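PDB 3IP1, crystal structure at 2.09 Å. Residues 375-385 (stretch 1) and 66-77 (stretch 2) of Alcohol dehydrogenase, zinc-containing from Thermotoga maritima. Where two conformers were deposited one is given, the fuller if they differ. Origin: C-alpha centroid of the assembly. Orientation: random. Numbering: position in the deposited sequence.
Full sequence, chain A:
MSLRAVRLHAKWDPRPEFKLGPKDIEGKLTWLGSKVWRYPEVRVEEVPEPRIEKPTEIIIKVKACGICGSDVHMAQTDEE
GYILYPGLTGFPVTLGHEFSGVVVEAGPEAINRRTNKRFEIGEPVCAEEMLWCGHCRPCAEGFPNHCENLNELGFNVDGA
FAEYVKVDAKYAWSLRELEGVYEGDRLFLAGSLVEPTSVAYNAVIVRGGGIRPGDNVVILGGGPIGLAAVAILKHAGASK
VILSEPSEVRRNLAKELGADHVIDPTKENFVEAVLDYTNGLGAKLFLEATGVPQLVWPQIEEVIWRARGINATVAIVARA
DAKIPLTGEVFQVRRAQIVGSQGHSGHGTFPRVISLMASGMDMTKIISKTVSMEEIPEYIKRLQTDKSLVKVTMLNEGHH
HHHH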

# COMPACT_ATOMS: atom_id res chain seq x y z
N GLU A 375 -10.95 42.69 -18.38
CA GLU A 375 -9.68 42.47 -19.06
C GLU A 375 -9.41 41.01 -19.40
O GLU A 375 -8.44 40.71 -20.12
CB GLU A 375 -8.55 43.00 -18.20
CG GLU A 375 -8.61 44.50 -17.95
CD GLU A 375 -7.53 44.94 -16.97
OE1 GLU A 375 -6.36 45.12 -17.39
OE2 GLU A 375 -7.85 45.07 -15.78
N ILE A 376 -10.25 40.10 -18.89
CA ILE A 376 -10.06 38.65 -19.06
C ILE A 376 -10.02 38.21 -20.53
O ILE A 376 -9.10 37.50 -20.92
CB ILE A 376 -11.08 37.79 -18.26
CG1 ILE A 376 -10.80 37.86 -16.75
CG2 ILE A 376 -11.10 36.33 -18.73
CD1 ILE A 376 -9.39 37.41 -16.31
N PRO A 377 -11.03 38.61 -21.34
CA PRO A 377 -10.95 38.14 -22.73
C PRO A 377 -9.62 38.55 -23.39
O PRO A 377 -9.00 37.75 -24.09
CB PRO A 377 -12.16 38.81 -23.40
CG PRO A 377 -13.14 38.99 -22.28
CD PRO A 377 -12.31 39.31 -21.07
N GLU A 378 -9.17 39.77 -23.12
CA GLU A 378 -7.91 40.28 -23.67
C GLU A 378 -6.73 39.40 -23.25
O GLU A 378 -5.86 39.08 -24.08
CB GLU A 378 -7.70 41.74 -23.21
CG GLU A 378 -6.36 42.35 -23.63
CD GLU A 378 -5.95 43.58 -22.80
OE1 GLU A 378 -6.83 44.35 -22.34
OE2 GLU A 378 -4.74 43.78 -22.61
N TYR A 379 -6.69 39.01 -21.98
CA TYR A 379 -5.57 38.23 -21.47
C TYR A 379 -5.56 36.77 -21.92
O TYR A 379 -4.50 36.18 -22.11
CB TYR A 379 -5.46 38.36 -19.94
CG TYR A 379 -4.75 39.64 -19.57
CD1 TYR A 379 -3.35 39.69 -19.52
CD2 TYR A 379 -5.47 40.81 -19.33
CE1 TYR A 379 -2.68 40.87 -19.23
CE2 TYR A 379 -4.80 42.01 -19.03
CZ TYR A 379 -3.41 42.03 -18.99
OH TYR A 379 -2.75 43.20 -18.69
N ILE A 380 -6.74 36.19 -22.08
CA ILE A 380 -6.88 34.86 -22.65
C ILE A 380 -6.26 34.83 -24.06
O ILE A 380 -5.61 33.85 -24.43
CB ILE A 380 -8.38 34.45 -22.69
CG1 ILE A 380 -8.86 34.10 -21.28
CG2 ILE A 380 -8.65 33.28 -23.65
CD1 ILE A 380 -10.33 33.66 -21.21
N LYS A 381 -6.46 35.90 -24.82
CA LYS A 381 -5.83 36.08 -26.12
C LYS A 381 -4.30 36.32 -26.02
O LYS A 381 -3.49 35.70 -26.73
CB LYS A 381 -6.53 37.24 -26.86
CG LYS A 381 -5.63 38.07 -27.82
CD LYS A 381 -5.91 37.81 -29.29
CE LYS A 381 -5.55 36.40 -29.71
NZ LYS A 381 -5.27 36.30 -31.19
N ARG A 382 -3.91 37.23 -25.14
CA ARG A 382 -2.50 37.58 -24.96
C ARG A 382 -1.67 36.36 -24.56
O ARG A 382 -0.54 36.19 -25.02
CB ARG A 382 -2.42 38.66 -23.91
CG ARG A 382 -1.18 39.50 -23.92
CD ARG A 382 -1.61 40.88 -23.48
NE ARG A 382 -0.68 41.51 -22.55
CZ ARG A 382 -0.94 42.65 -21.90
NH1 ARG A 382 -0.03 43.15 -21.07
NH2 ARG A 382 -2.10 43.28 -22.08
N LEU A 383 -2.26 35.48 -23.74
CA LEU A 383 -1.55 34.29 -23.25
C LEU A 383 -1.22 33.29 -24.34
O LEU A 383 -0.42 32.38 -24.12
CB LEU A 383 -2.35 33.60 -22.13
CG LEU A 383 -2.25 34.21 -20.73
CD1 LEU A 383 -3.31 33.61 -19.81
CD2 LEU A 383 -0.85 34.01 -20.14
N GLN A 384 -1.82 33.43 -25.52
CA GLN A 384 -1.42 32.61 -26.67
C GLN A 384 0.06 32.82 -27.00
O GLN A 384 0.72 31.91 -27.46
CB GLN A 384 -2.30 32.88 -27.90
CG GLN A 384 -3.79 32.56 -27.72
CD GLN A 384 -4.64 32.93 -28.94
OE1 GLN A 384 -4.13 33.30 -29.99
NE2 GLN A 384 -5.95 32.81 -28.80
N THR A 385 0.59 34.01 -26.75
CA THR A 385 1.94 34.34 -27.22
C THR A 385 2.89 34.85 -26.14
O THR A 385 4.10 34.72 -26.28
CB THR A 385 1.91 35.37 -28.39
OG1 THR A 385 1.08 36.48 -28.03
CG2 THR A 385 1.39 34.72 -29.69
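Stretch 2 (66-77) GICGSDVHMAQT

Stretch 2 enters as extended chain at Gly-66 and Ile-67, stays extended through Cys-68, which caps the helix that begins at Gly-69, and runs as a helix to about Ala-75 before Gln-76 and Thr-77 become extended again. Cys-68 is the N-cap: its chi1 of -178° (t) places Cys-68 SG where it accepts from Ser-70 N at 3.5 Å. Asp-71 (chi1 m) folds its carboxylate back to the same turn, and Asp-71 OD2 accepts from Cys-68 N at 2.9 Å. Thus, although its CA-to-CB bond points toward stretch 1, the end of the side chain leads away.

The helix lies nearly perpendicular to that of stretch 1, with a crossing angle of -87° and axes 9.0 Å apart at closest approach. The backbones come nearest at Ile-380 and Val-72, whose CA atoms are 5.2 Å apart. Valine suits so close a crossing because its side chain is short and apolar. With chi1 t, Val-72 CG2 lies 3.6 Å from Leu-383 CB, while Val-72 CG1 is 4.0 Å from Ile-380 O and 4.1 Å from Gln-384 CG.

Ile-67, just before the helix, has the largest area covered by stretch 1. Its m, t rotamer extends CD1 among the side chains of successive turns: Ile-67 CD1 is 3.8 Å from Ile-376 CD1, 4.0 Å from Tyr-379 CB and 4.0 Å from Ile-380 CG1, and Ile-67 CG2 packs 3.6 Å from Leu-383 CD1. Ile-376 points its CA-to-CB bond sideways, but its m, m rotamer brings the end of the chain nearer. Tyr-379 offers its CB, while the end of its side chain leads away and its OH is hydrogen-bonded elsewhere in the structure. Ile-380 (m, t) presents CG1 to Ile-67 and CG2 to Ala-75; Ala-75 CB is 3.7 Å from Ile-380 CG2, and alanine's single methyl fits this close approach.

The polar edge is joined by water, with no direct hydrogen bond between the stretches. Gln-384, in an m, t rotamer, lays its CG near Val-72, and Gln-384 CG is 3.6 Å from Gln-76 OE1. Its amide serves two waters. Gln-384 NE2 donates to water 1 at 2.8 Å, and that water donates to Ile-380 O at 2.9 Å and Val-72 O at 2.7 Å, linking both helices at the crossing. Gln-384 OE1 accepts a weak bond from water 2 at 3.4 Å, and water 2 in turn accepts from Thr-77 N at 3.0 Å. An amide suits this place because it can donate and accept at once, while its CG extends the apolar contact to Val-72 CG1.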

# COMPACT_ATOMS: atom_id res chain seq x y z
N GLY A 66 -8.40 32.12 -11.57
CA GLY A 66 -7.20 31.97 -12.41
C GLY A 66 -7.55 31.56 -13.82
O GLY A 66 -8.47 30.75 -14.03
N ILE A 67 -6.83 32.13 -14.78
CA ILE A 67 -6.89 31.65 -16.16
C ILE A 67 -6.00 30.41 -16.26
O ILE A 67 -4.81 30.48 -16.00
CB ILE A 67 -6.41 32.73 -17.18
CG1 ILE A 67 -7.24 34.02 -17.03
CG2 ILE A 67 -6.41 32.18 -18.61
CD1 ILE A 67 -6.84 35.20 -17.95
N CYS A 68 -6.60 29.29 -16.66
CA CYS A 68 -5.90 28.04 -16.90
C CYS A 68 -5.41 28.01 -18.35
O CYS A 68 -6.00 28.66 -19.22
CB CYS A 68 -6.86 26.87 -16.63
SG CYS A 68 -6.15 25.18 -16.81
N GLY A 69 -4.35 27.25 -18.61
CA GLY A 69 -3.95 26.94 -19.99
C GLY A 69 -5.05 26.35 -20.86
O GLY A 69 -5.08 26.61 -22.07
N SER A 70 -5.96 25.57 -20.26
CA SER A 70 -7.14 25.04 -20.95
C SER A 70 -8.08 26.17 -21.41
O SER A 70 -8.72 26.06 -22.45
CB SER A 70 -7.91 24.06 -20.06
OG SER A 70 -7.25 22.81 -19.96
N ASP A 71 -8.17 27.24 -20.62
CA ASP A 71 -8.97 28.41 -21.05
C ASP A 71 -8.39 29.05 -22.30
O ASP A 71 -9.12 29.31 -23.27
CB ASP A 71 -9.07 29.46 -19.94
CG ASP A 71 -9.85 28.95 -18.74
OD1 ASP A 71 -10.98 28.43 -18.96
OD2 ASP A 71 -9.34 29.08 -17.61
N VAL A 72 -7.07 29.24 -22.29
CA VAL A 72 -6.32 29.73 -23.45
C VAL A 72 -6.59 28.84 -24.67
O VAL A 72 -6.90 29.34 -25.76
CB VAL A 72 -4.81 29.81 -23.12
CG1 VAL A 72 -3.98 30.25 -24.33
CG2 VAL A 72 -4.59 30.74 -21.93
N HIS A 73 -6.55 27.53 -24.45
CA HIS A 73 -6.68 26.58 -25.55
C HIS A 73 -8.10 26.41 -26.08
O HIS A 73 -8.28 26.05 -27.26
CB HIS A 73 -6.04 25.23 -25.17
CG HIS A 73 -4.55 25.31 -25.03
ND1 HIS A 73 -3.80 24.36 -24.36
CD2 HIS A 73 -3.67 26.25 -25.45
CE1 HIS A 73 -2.53 24.71 -24.40
NE2 HIS A 73 -2.42 25.85 -25.05
N MSE A 74 -9.10 26.68 -25.24
CA MSE A 74 -10.48 26.73 -25.71
C MSE A 74 -10.75 27.91 -26.66
O MSE A 74 -11.59 27.79 -27.54
CB MSE A 74 -11.48 26.70 -24.55
CG MSE A 74 -11.80 25.29 -24.04
SE MSE A 74 -13.13 25.33 -22.60
CE MSE A 74 -11.98 26.02 -21.18
N ALA A 75 -10.03 29.03 -26.48
CA ALA A 75 -10.26 30.23 -27.28
C ALA A 75 -9.21 30.42 -28.38
O ALA A 75 -9.24 31.42 -29.10
CB ALA A 75 -10.28 31.44 -26.39
N GLN A 76 -8.25 29.50 -28.47
CA GLN A 76 -7.20 29.54 -29.47
C GLN A 76 -7.56 28.52 -30.53
O GLN A 76 -8.12 27.47 -30.21
CB GLN A 76 -5.87 29.18 -28.86
CG GLN A 76 -4.68 29.26 -29.81
CD GLN A 76 -3.35 29.24 -29.06
OE1 GLN A 76 -3.32 29.04 -27.85
NE2 GLN A 76 -2.26 29.49 -29.77
N THR A 77 -7.22 28.80 -31.79
CA THR A 77 -7.56 27.87 -32.88
C THR A 77 -6.37 27.41 -33.70
O THR A 77 -5.34 28.07 -33.73
CB THR A 77 -8.55 28.49 -33.87
OG1 THR A 77 -7.85 29.47 -34.64
CG2 THR A 77 -9.73 29.15 -33.14
O HOH W 1 -6.82 32.00 -26.31
O HOH W 2 -6.00 31.51 -32.23